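Local coordinates for protein beta-xylosidase (Uncultured organism, PDB 4MLG) that probably hydrolyses xylo-oligosaccharides, releasing xylose from their non-reducing ends, as a family 43 glycoside hydrolase with a beta-propeller fold, at residues Asp11-Pro16 with His52-Asp57. Numbering follows the deposited sequence.
Sequences DYMADP and HVFSMD
His52 receives the methyl end of Met13 on one face of its imidazole, a compact example of how a single methionine can join two strands by meeting two different rings in two different ways. Met13 CE lies 3.7 Å from the ring centroid and 23° off the normal, a CH-pi contact displaced toward the CG and CD2 side, with CE 3.5 Å from His52 CD2. The sulfur stands farther off and oblique to this ring. A bend at chi2 (-67°) carries CE over the histidine, where it also touches Phe54 CZ, while CG and SD lie against the CE2 side of the phenylalanine. Met13 SD sits at the ring edge, in plane, 5.2 Å from the centroid of Phe54, a Met-aromatic contact, and Met13 CG comes within 3.5 Å of Phe54 CE2. Cut back to an alanine, Met13 would probably leave the histidine face and the phenylalanine edge without their common partner and open a gap between the strands. No hydrogen bond links 11-16 to 52-57; side chains alone span the distance. In this part of the propeller, strands 12-14 and 50-56 both pair antiparallel with strand 24-32, whose His31 touches Met13 and meets the His52 ring at about 90°, while strand 64-72 flanks 50-56, with Val69 against His52 and Asp66 against Phe54.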
loop_
_atom_site.group_PDB
_atom_site.type_symbol
_atom_site.label_atom_id
_atom_site.label_comp_id
_atom_site.label_asym_id
_atom_site.label_seq_id
_atom_site.Cartn_x
_atom_site.Cartn_y
_atom_site.Cartn_z
ATOM N N ASP A 11 -4.319 23.263 -24.791
ATOM C CA ASP A 11 -3.809 22.037 -24.186
ATOM C C ASP A 11 -4.942 21.056 -23.900
ATOM O O ASP A 11 -6.116 21.394 -24.042
ATOM C CB ASP A 11 -3.052 22.361 -22.895
ATOM C CG ASP A 11 -1.852 21.458 -22.676
ATOM O OD1 ASP A 11 -1.871 20.309 -23.165
ATOM O OD2 ASP A 11 -0.889 21.901 -22.017
ATOM N N TYR A 12 -4.585 19.839 -23.498
ATOM C CA TYR A 12 -5.581 18.824 -23.166
ATOM C C TYR A 12 -5.748 18.663 -21.656
ATOM O O TYR A 12 -4.934 18.016 -20.995
ATOM C CB TYR A 12 -5.225 17.480 -23.806
ATOM C CG TYR A 12 -5.326 17.470 -25.317
ATOM C CD1 TYR A 12 -6.558 17.578 -25.951
ATOM C CD2 TYR A 12 -4.192 17.342 -26.110
ATOM C CE1 TYR A 12 -6.657 17.567 -27.328
ATOM C CE2 TYR A 12 -4.282 17.329 -27.490
ATOM C CZ TYR A 12 -5.516 17.442 -28.094
ATOM O OH TYR A 12 -5.608 17.430 -29.467
ATOM N N MET A 13 -6.808 19.255 -21.116
ATOM C CA MET A 13 -7.099 19.157 -19.690
ATOM C C MET A 13 -8.394 18.384 -19.452
ATOM O O MET A 13 -9.414 18.655 -20.088
ATOM C CB MET A 13 -7.185 20.550 -19.064
ATOM C CG MET A 13 -5.927 21.383 -19.234
ATOM S SD MET A 13 -4.517 20.723 -18.326
ATOM C CE MET A 13 -3.208 21.790 -18.921
ATOM N N ALA A 14 -8.349 17.423 -18.534
ATOM C CA ALA A 14 -9.484 16.537 -18.298
ATOM C C ALA A 14 -9.842 16.425 -16.822
ATOM O O ALA A 14 -9.121 16.925 -15.961
ATOM C CB ALA A 14 -9.201 15.162 -18.868
ATOM N N ASP A 15 -10.956 15.749 -16.549
ATOM C CA ASP A 15 -11.453 15.537 -15.189
ATOM C C ASP A 15 -11.537 16.835 -14.386
ATOM O O ASP A 15 -10.916 16.952 -13.330
ATOM C CB ASP A 15 -10.569 14.526 -14.450
ATOM C CG ASP A 15 -10.258 13.301 -15.286
ATOM O OD1 ASP A 15 -11.162 12.819 -16.001
ATOM O OD2 ASP A 15 -9.106 12.823 -15.232
ATOM N N PRO A 16 -12.316 17.813 -14.879
ATOM C CA PRO A 16 -12.321 19.133 -14.244
ATOM C C PRO A 16 -12.992 19.118 -12.877
ATOM O O PRO A 16 -13.978 18.409 -12.675
ATOM C CB PRO A 16 -13.135 19.982 -15.220
ATOM C CG PRO A 16 -14.064 19.016 -15.853
ATOM C CD PRO A 16 -13.300 17.726 -15.973
ATOM N N HIS A 52 -2.292 21.544 -13.668
ATOM C CA HIS A 52 -2.407 22.975 -13.922
ATOM C C HIS A 52 -3.598 23.518 -13.136
ATOM O O HIS A 52 -4.430 22.751 -12.650
ATOM C CB HIS A 52 -2.594 23.253 -15.415
ATOM C CG HIS A 52 -1.344 23.092 -16.225
ATOM N ND1 HIS A 52 -0.702 24.156 -16.822
ATOM C CD2 HIS A 52 -0.623 21.992 -16.546
ATOM C CE1 HIS A 52 0.362 23.719 -17.471
ATOM N NE2 HIS A 52 0.432 22.409 -17.319
ATOM N N VAL A 53 -3.675 24.838 -13.005
ATOM C CA VAL A 53 -4.804 25.473 -12.330
ATOM C C VAL A 53 -5.355 26.632 -13.154
ATOM O O VAL A 53 -4.638 27.584 -13.460
ATOM C CB VAL A 53 -4.426 25.979 -10.922
ATOM C CG1 VAL A 53 -5.542 26.835 -10.343
ATOM C CG2 VAL A 53 -4.120 24.812 -9.999
ATOM N N PHE A 54 -6.632 26.545 -13.512
ATOM C CA PHE A 54 -7.276 27.590 -14.300
ATOM C C PHE A 54 -8.300 28.359 -13.471
ATOM O O PHE A 54 -8.941 27.797 -12.583
ATOM C CB PHE A 54 -7.940 26.993 -15.542
ATOM C CG PHE A 54 -6.992 26.249 -16.440
ATOM C CD1 PHE A 54 -6.222 26.926 -17.372
ATOM C CD2 PHE A 54 -6.874 24.871 -16.355
ATOM C CE1 PHE A 54 -5.350 26.245 -18.199
ATOM C CE2 PHE A 54 -6.003 24.186 -17.178
ATOM C CZ PHE A 54 -5.241 24.872 -18.102
ATOM N N SER A 55 -8.448 29.648 -13.764
ATOM C CA SER A 55 -9.406 30.487 -13.050
ATOM C C SER A 55 -10.161 31.408 -14.002
ATOM O O SER A 55 -9.617 31.853 -15.013
ATOM C CB SER A 55 -8.701 31.309 -11.969
ATOM O OG SER A 55 -7.714 32.153 -12.534
ATOM N N MET A 56 -11.420 31.687 -13.675
ATOM C CA MET A 56 -12.251 32.554 -14.499
ATOM C C MET A 56 -12.967 33.596 -13.648
ATOM O O MET A 56 -13.121 33.423 -12.439
ATOM C CB MET A 56 -13.287 31.732 -15.271
ATOM C CG MET A 56 -12.721 30.527 -16.000
ATOM S SD MET A 56 -13.982 29.608 -16.899
ATOM C CE MET A 56 -14.450 30.812 -18.138
ATOM N N ASP A 57 -13.402 34.676 -14.287
ATOM C CA ASP A 57 -14.227 35.682 -13.629
ATOM C C ASP A 57 -15.650 35.605 -14.168
ATOM O O ASP A 57 -16.610 35.942 -13.475
ATOM C CB ASP A 57 -13.651 37.083 -13.842
ATOM C CG ASP A 57 -12.485 37.380 -12.919
ATOM O OD1 ASP A 57 -12.538 36.959 -11.744
ATOM O OD2 ASP A 57 -11.518 38.033 -13.366
#